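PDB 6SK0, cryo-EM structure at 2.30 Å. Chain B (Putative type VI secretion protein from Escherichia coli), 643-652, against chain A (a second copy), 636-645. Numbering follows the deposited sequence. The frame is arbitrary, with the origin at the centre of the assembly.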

ATOM      1  N   ARG B 643      -6.535  -5.921   0.476  1.00 38.86           N
ATOM      2  CA  ARG B 643      -7.076  -4.652   0.916  1.00 38.86           C
ATOM      3  C   ARG B 643      -6.282  -4.137   2.101  1.00 38.86           C
ATOM      4  O   ARG B 643      -6.078  -4.853   3.083  1.00 38.86           O
ATOM      5  CB  ARG B 643      -8.547  -4.738   1.290  1.00 38.86           C
ATOM      6  CG  ARG B 643      -9.053  -3.406   1.800  1.00 38.86           C
ATOM      7  CD  ARG B 643     -10.531  -3.354   1.909  1.00 38.86           C
ATOM      8  NE  ARG B 643     -11.183  -4.088   0.843  1.00 38.86           N
ATOM      9  CZ  ARG B 643     -12.419  -4.544   0.928  1.00 38.86           C
ATOM     10  NH1 ARG B 643     -13.121  -4.331   2.024  1.00 38.86           N
ATOM     11  NH2 ARG B 643     -12.949  -5.211  -0.078  1.00 38.86           N
ATOM     12  N   ILE B 644      -5.841  -2.896   1.993  1.00 36.74           N
ATOM     13  CA  ILE B 644      -5.265  -2.142   3.087  1.00 36.74           C
ATOM     14  C   ILE B 644      -6.186  -0.954   3.290  1.00 36.74           C
ATOM     15  O   ILE B 644      -6.314  -0.102   2.403  1.00 36.74           O
ATOM     16  CB  ILE B 644      -3.829  -1.705   2.786  1.00 36.74           C
ATOM     17  CG1 ILE B 644      -2.909  -2.922   2.760  1.00 36.74           C
ATOM     18  CG2 ILE B 644      -3.348  -0.708   3.800  1.00 36.74           C
ATOM     19  CD1 ILE B 644      -2.666  -3.449   1.407  1.00 36.74           C
ATOM     20  N   ALA B 645      -6.854  -0.903   4.431  1.00 37.02           N
ATOM     21  CA  ALA B 645      -7.902   0.083   4.619  1.00 37.02           C
ATOM     22  C   ALA B 645      -7.882   0.645   6.028  1.00 37.02           C
ATOM     23  O   ALA B 645      -7.870  -0.104   7.005  1.00 37.02           O
ATOM     24  CB  ALA B 645      -9.277  -0.514   4.313  1.00 37.02           C
ATOM     25  N   SER B 646      -7.879   1.967   6.115  1.00 38.61           N
ATOM     26  CA  SER B 646      -8.164   2.682   7.346  1.00 38.61           C
ATOM     27  C   SER B 646      -9.565   3.260   7.231  1.00 38.61           C
ATOM     28  O   SER B 646      -9.839   4.048   6.322  1.00 38.61           O
ATOM     29  CB  SER B 646      -7.143   3.782   7.611  1.00 38.61           C
ATOM     30  OG  SER B 646      -7.466   4.465   8.800  1.00 38.61           O
ATOM     31  N   GLY B 647     -10.445   2.867   8.147  1.00 40.07           N
ATOM     32  CA  GLY B 647     -11.826   3.302   8.060  1.00 40.07           C
ATOM     33  C   GLY B 647     -12.008   4.783   8.321  1.00 40.07           C
ATOM     34  O   GLY B 647     -12.792   5.445   7.642  1.00 40.07           O
ATOM     35  N   SER B 648     -11.295   5.321   9.300  1.00 41.21           N
ATOM     36  CA  SER B 648     -11.479   6.699   9.711  1.00 41.21           C
ATOM     37  C   SER B 648     -10.229   7.545   9.592  1.00 41.21           C
ATOM     38  O   SER B 648     -10.318   8.767   9.708  1.00 41.21           O
ATOM     39  CB  SER B 648     -11.970   6.766  11.162  1.00 41.21           C
ATOM     40  OG  SER B 648     -13.187   6.073  11.315  1.00 41.21           O
ATOM     41  N   GLU B 649      -9.078   6.940   9.368  1.00 40.58           N
ATOM     42  CA  GLU B 649      -7.825   7.666   9.414  1.00 40.58           C
ATOM     43  C   GLU B 649      -7.071   7.442   8.121  1.00 40.58           C
ATOM     44  O   GLU B 649      -7.654   7.028   7.119  1.00 40.58           O
ATOM     45  CB  GLU B 649      -6.996   7.240  10.621  1.00 40.58           C
ATOM     46  CG  GLU B 649      -7.714   7.465  11.922  1.00 40.58           C
ATOM     47  CD  GLU B 649      -6.784   7.693  13.088  1.00 40.58           C
ATOM     48  OE1 GLU B 649      -5.654   7.170  13.073  1.00 40.58           O
ATOM     49  OE2 GLU B 649      -7.184   8.408  14.024  1.00 40.58           O
ATOM     50  N   SER B 650      -5.792   7.746   8.121  1.00 39.23           N
ATOM     51  CA  SER B 650      -5.025   7.724   6.894  1.00 39.23           C
ATOM     52  C   SER B 650      -4.254   6.423   6.735  1.00 39.23           C
ATOM     53  O   SER B 650      -3.926   5.741   7.704  1.00 39.23           O
ATOM     54  CB  SER B 650      -4.071   8.910   6.846  1.00 39.23           C
ATOM     55  OG  SER B 650      -4.784  10.095   6.573  1.00 39.23           O
ATOM     56  N   VAL B 651      -3.984   6.083   5.489  1.00 36.26           N
ATOM     57  CA  VAL B 651      -3.033   5.044   5.142  1.00 36.26           C
ATOM     58  C   VAL B 651      -1.747   5.740   4.738  1.00 36.26           C
ATOM     59  O   VAL B 651      -1.731   6.540   3.796  1.00 36.26           O
ATOM     60  CB  VAL B 651      -3.569   4.142   4.021  1.00 36.26           C
ATOM     61  CG1 VAL B 651      -2.503   3.182   3.559  1.00 36.26           C
ATOM     62  CG2 VAL B 651      -4.811   3.403   4.489  1.00 36.26           C
ATOM     63  N   GLY B 652      -0.675   5.465   5.469  1.00 35.68           N
ATOM     64  CA  GLY B 652       0.626   6.033   5.194  1.00 35.68           C
ATOM     65  C   GLY B 652       1.568   4.965   4.665  1.00 35.68           C
ATOM     66  O   GLY B 652       1.747   3.920   5.284  1.00 35.68           O
TER
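Chain A (636-645) MVSARALRIA

The one salt bridge between the two stretches is made in the loops. Glu B649 points its CA-to-CB bond toward chain A and forms a salt bridge with Arg A640, OE2 of the glutamate lying 3.1 Å from NH1 of the arginine, near the plane of the guanidinium and at its edge. The other carboxylate oxygen, OE1, accepts a weak hydrogen bond from the backbone N of Ala A641 (2.9 Å), so one side chain engages two successive residues. Ser B646, in the t rotamer, donates from OG to the carbonyl O of Arg A640 at 2.5 Å. The same OG accepts a weak bond from N of Glu B649 (3.0 Å), so this hydroxyl braces the chain B turn internally while it holds the chain A loop. Within chain A, N of Arg A640 bonds to OG of Ser A638 at 2.9 Å.

On both sides of these loops the backbones are extended, and chain A continues the sheet of chain B as a parallel neighbour. Strand 636-638 of chain A runs alongside strand 643-646 of chain B with an angle of 7° between their directions and a closest axial approach of 4.8 Å. Within these stretches the first bond of the ladder runs from N of Met A636 to O of Arg B643 (2.7 Å). N of Ala B645 then donates to O of Met A636 (2.9 Å), N of Ser A638 to O of Ala B645 (3.1 Å), and N of Gly B647 to O of Ser A638 (2.7 Å). Ile B644 thus pairs with Met A636, Ala B645 with Val A637 and Ser B646 with Ser A638. Beyond the strand, N of Ser B648 reaches O of Ala A639 at 2.9 Å.

Chain B takes one residue more than chain A to cross the loops, and a second parallel ladder follows in the shifted register, Val B651 beside Leu A642 and Gly B652 beside Arg A643. Here N of Leu A642 donates to O of Ser B650 (3.0 Å), N of Gly B652 to O of Leu A642 (2.8 Å) and N of Ile A644 to O of Gly B652 (2.9 Å).

Apolar packing lies mainly on the sheet face that carries Ile B644, Met A636, Val B651 and Leu A642. CG2 of Ile B644 meets CD2 of Leu A642 at 3.5 Å and CD1 of Ile A644 at 3.7 Å, linking the first strand of chain B to the second strand of chain A, whose directions differ by 132° at a closest axial approach of 8.0 Å. On the other face, CB of Ala B645 rests 3.9 Å from CG1 of Val A637. Together the two stretches bury 716 Å².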

ATOM      1  N   MET A 636      -6.101  -6.082   5.515  1.00 39.39           N
ATOM      2  CA  MET A 636      -5.445  -5.393   6.618  1.00 39.39           C
ATOM      3  C   MET A 636      -6.266  -4.142   6.884  1.00 39.39           C
ATOM      4  O   MET A 636      -6.233  -3.192   6.099  1.00 39.39           O
ATOM      5  CB  MET A 636      -4.002  -5.067   6.274  1.00 39.39           C
ATOM      6  CG  MET A 636      -3.158  -4.713   7.458  1.00 39.39           C
ATOM      7  SD  MET A 636      -1.403  -4.942   7.152  1.00 39.39           S
ATOM      8  CE  MET A 636      -1.004  -3.354   6.450  1.00 39.39           C
ATOM      9  N   VAL A 637      -7.022  -4.146   7.969  1.00 38.01           N
ATOM     10  CA  VAL A 637      -7.986  -3.089   8.217  1.00 38.01           C
ATOM     11  C   VAL A 637      -7.872  -2.584   9.643  1.00 38.01           C
ATOM     12  O   VAL A 637      -7.523  -3.320  10.570  1.00 38.01           O
ATOM     13  CB  VAL A 637      -9.431  -3.544   7.928  1.00 38.01           C
ATOM     14  CG1 VAL A 637      -9.606  -3.797   6.449  1.00 38.01           C
ATOM     15  CG2 VAL A 637      -9.792  -4.770   8.753  1.00 38.01           C
ATOM     16  N   SER A 638      -8.194  -1.311   9.805  1.00 38.54           N
ATOM     17  CA  SER A 638      -8.268  -0.660  11.097  1.00 38.54           C
ATOM     18  C   SER A 638      -9.137   0.570  10.938  1.00 38.54           C
ATOM     19  O   SER A 638      -9.126   1.215   9.890  1.00 38.54           O
ATOM     20  CB  SER A 638      -6.882  -0.270  11.615  1.00 38.54           C
ATOM     21  OG  SER A 638      -6.989   0.504  12.788  1.00 38.54           O
ATOM     22  N   ALA A 639      -9.896   0.887  11.982  1.00 39.26           N
ATOM     23  CA  ALA A 639     -10.519   2.201  12.025  1.00 39.26           C
ATOM     24  C   ALA A 639      -9.463   3.294  12.059  1.00 39.26           C
ATOM     25  O   ALA A 639      -9.657   4.364  11.477  1.00 39.26           O
ATOM     26  CB  ALA A 639     -11.450   2.314  13.229  1.00 39.26           C
ATOM     27  N   ARG A 640      -8.335   3.025  12.699  1.00 39.86           N
ATOM     28  CA  ARG A 640      -7.263   3.989  12.857  1.00 39.86           C
ATOM     29  C   ARG A 640      -6.288   3.895  11.691  1.00 39.86           C
ATOM     30  O   ARG A 640      -6.503   3.166  10.724  1.00 39.86           O
ATOM     31  CB  ARG A 640      -6.549   3.769  14.184  1.00 39.86           C
ATOM     32  CG  ARG A 640      -7.430   3.969  15.362  1.00 39.86           C
ATOM     33  CD  ARG A 640      -7.703   5.416  15.585  1.00 39.86           C
ATOM     34  NE  ARG A 640      -8.591   5.613  16.720  1.00 39.86           N
ATOM     35  CZ  ARG A 640      -8.797   6.784  17.305  1.00 39.86           C
ATOM     36  NH1 ARG A 640      -8.170   7.864  16.863  1.00 39.86           N
ATOM     37  NH2 ARG A 640      -9.627   6.873  18.330  1.00 39.86           N
ATOM     38  N   ALA A 641      -5.184   4.618  11.801  1.00 38.59           N
ATOM     39  CA  ALA A 641      -4.234   4.729  10.710  1.00 38.59           C
ATOM     40  C   ALA A 641      -3.528   3.406  10.444  1.00 38.59           C
ATOM     41  O   ALA A 641      -3.347   2.574  11.331  1.00 38.59           O
ATOM     42  CB  ALA A 641      -3.205   5.810  11.015  1.00 38.59           C
ATOM     43  N   LEU A 642      -3.129   3.221   9.203  1.00 37.02           N
ATOM     44  CA  LEU A 642      -2.279   2.115   8.815  1.00 37.02           C
ATOM     45  C   LEU A 642      -0.968   2.687   8.315  1.00 37.02           C
ATOM     46  O   LEU A 642      -0.942   3.754   7.701  1.00 37.02           O
ATOM     47  CB  LEU A 642      -2.937   1.256   7.741  1.00 37.02           C
ATOM     48  CG  LEU A 642      -3.954   0.233   8.242  1.00 37.02           C
ATOM     49  CD1 LEU A 642      -5.241   0.903   8.654  1.00 37.02           C
ATOM     50  CD2 LEU A 642      -4.243  -0.802   7.176  1.00 37.02           C
ATOM     51  N   ARG A 643       0.119   1.990   8.601  1.00 38.04           N
ATOM     52  CA  ARG A 643       1.409   2.360   8.057  1.00 38.04           C
ATOM     53  C   ARG A 643       2.073   1.146   7.438  1.00 38.04           C
ATOM     54  O   ARG A 643       2.186   0.095   8.073  1.00 38.04           O
ATOM     55  CB  ARG A 643       2.333   2.967   9.102  1.00 38.04           C
ATOM     56  CG  ARG A 643       3.689   3.281   8.505  1.00 38.04           C
ATOM     57  CD  ARG A 643       4.526   4.126   9.390  1.00 38.04           C
ATOM     58  NE  ARG A 643       3.740   5.103  10.115  1.00 38.04           N
ATOM     59  CZ  ARG A 643       4.146   5.673  11.236  1.00 38.04           C
ATOM     60  NH1 ARG A 643       5.324   5.359  11.738  1.00 38.04           N
ATOM     61  NH2 ARG A 643       3.377   6.549  11.848  1.00 38.04           N
ATOM     62  N   ILE A 644       2.505   1.305   6.200  1.00 36.64           N
ATOM     63  CA  ILE A 644       3.360   0.360   5.511  1.00 36.64           C
ATOM     64  C   ILE A 644       4.641   1.115   5.210  1.00 36.64           C
ATOM     65  O   ILE A 644       4.630   2.086   4.447  1.00 36.64           O
ATOM     66  CB  ILE A 644       2.705  -0.179   4.237  1.00 36.64           C
ATOM     67  CG1 ILE A 644       1.520  -1.071   4.599  1.00 36.64           C
ATOM     68  CG2 ILE A 644       3.695  -0.939   3.404  1.00 36.64           C
ATOM     69  CD1 ILE A 644       0.224  -0.376   4.559  1.00 36.64           C
ATOM     70  N   ALA A 645       5.737   0.701   5.826  1.00 36.73           N
ATOM     71  CA  ALA A 645       6.954   1.488   5.754  1.00 36.73           C
ATOM     72  C   ALA A 645       8.176   0.599   5.618  1.00 36.73           C
ATOM     73  O   ALA A 645       8.362  -0.340   6.396  1.00 36.73           O
ATOM     74  CB  ALA A 645       7.096   2.390   6.982  1.00 36.73           C
TER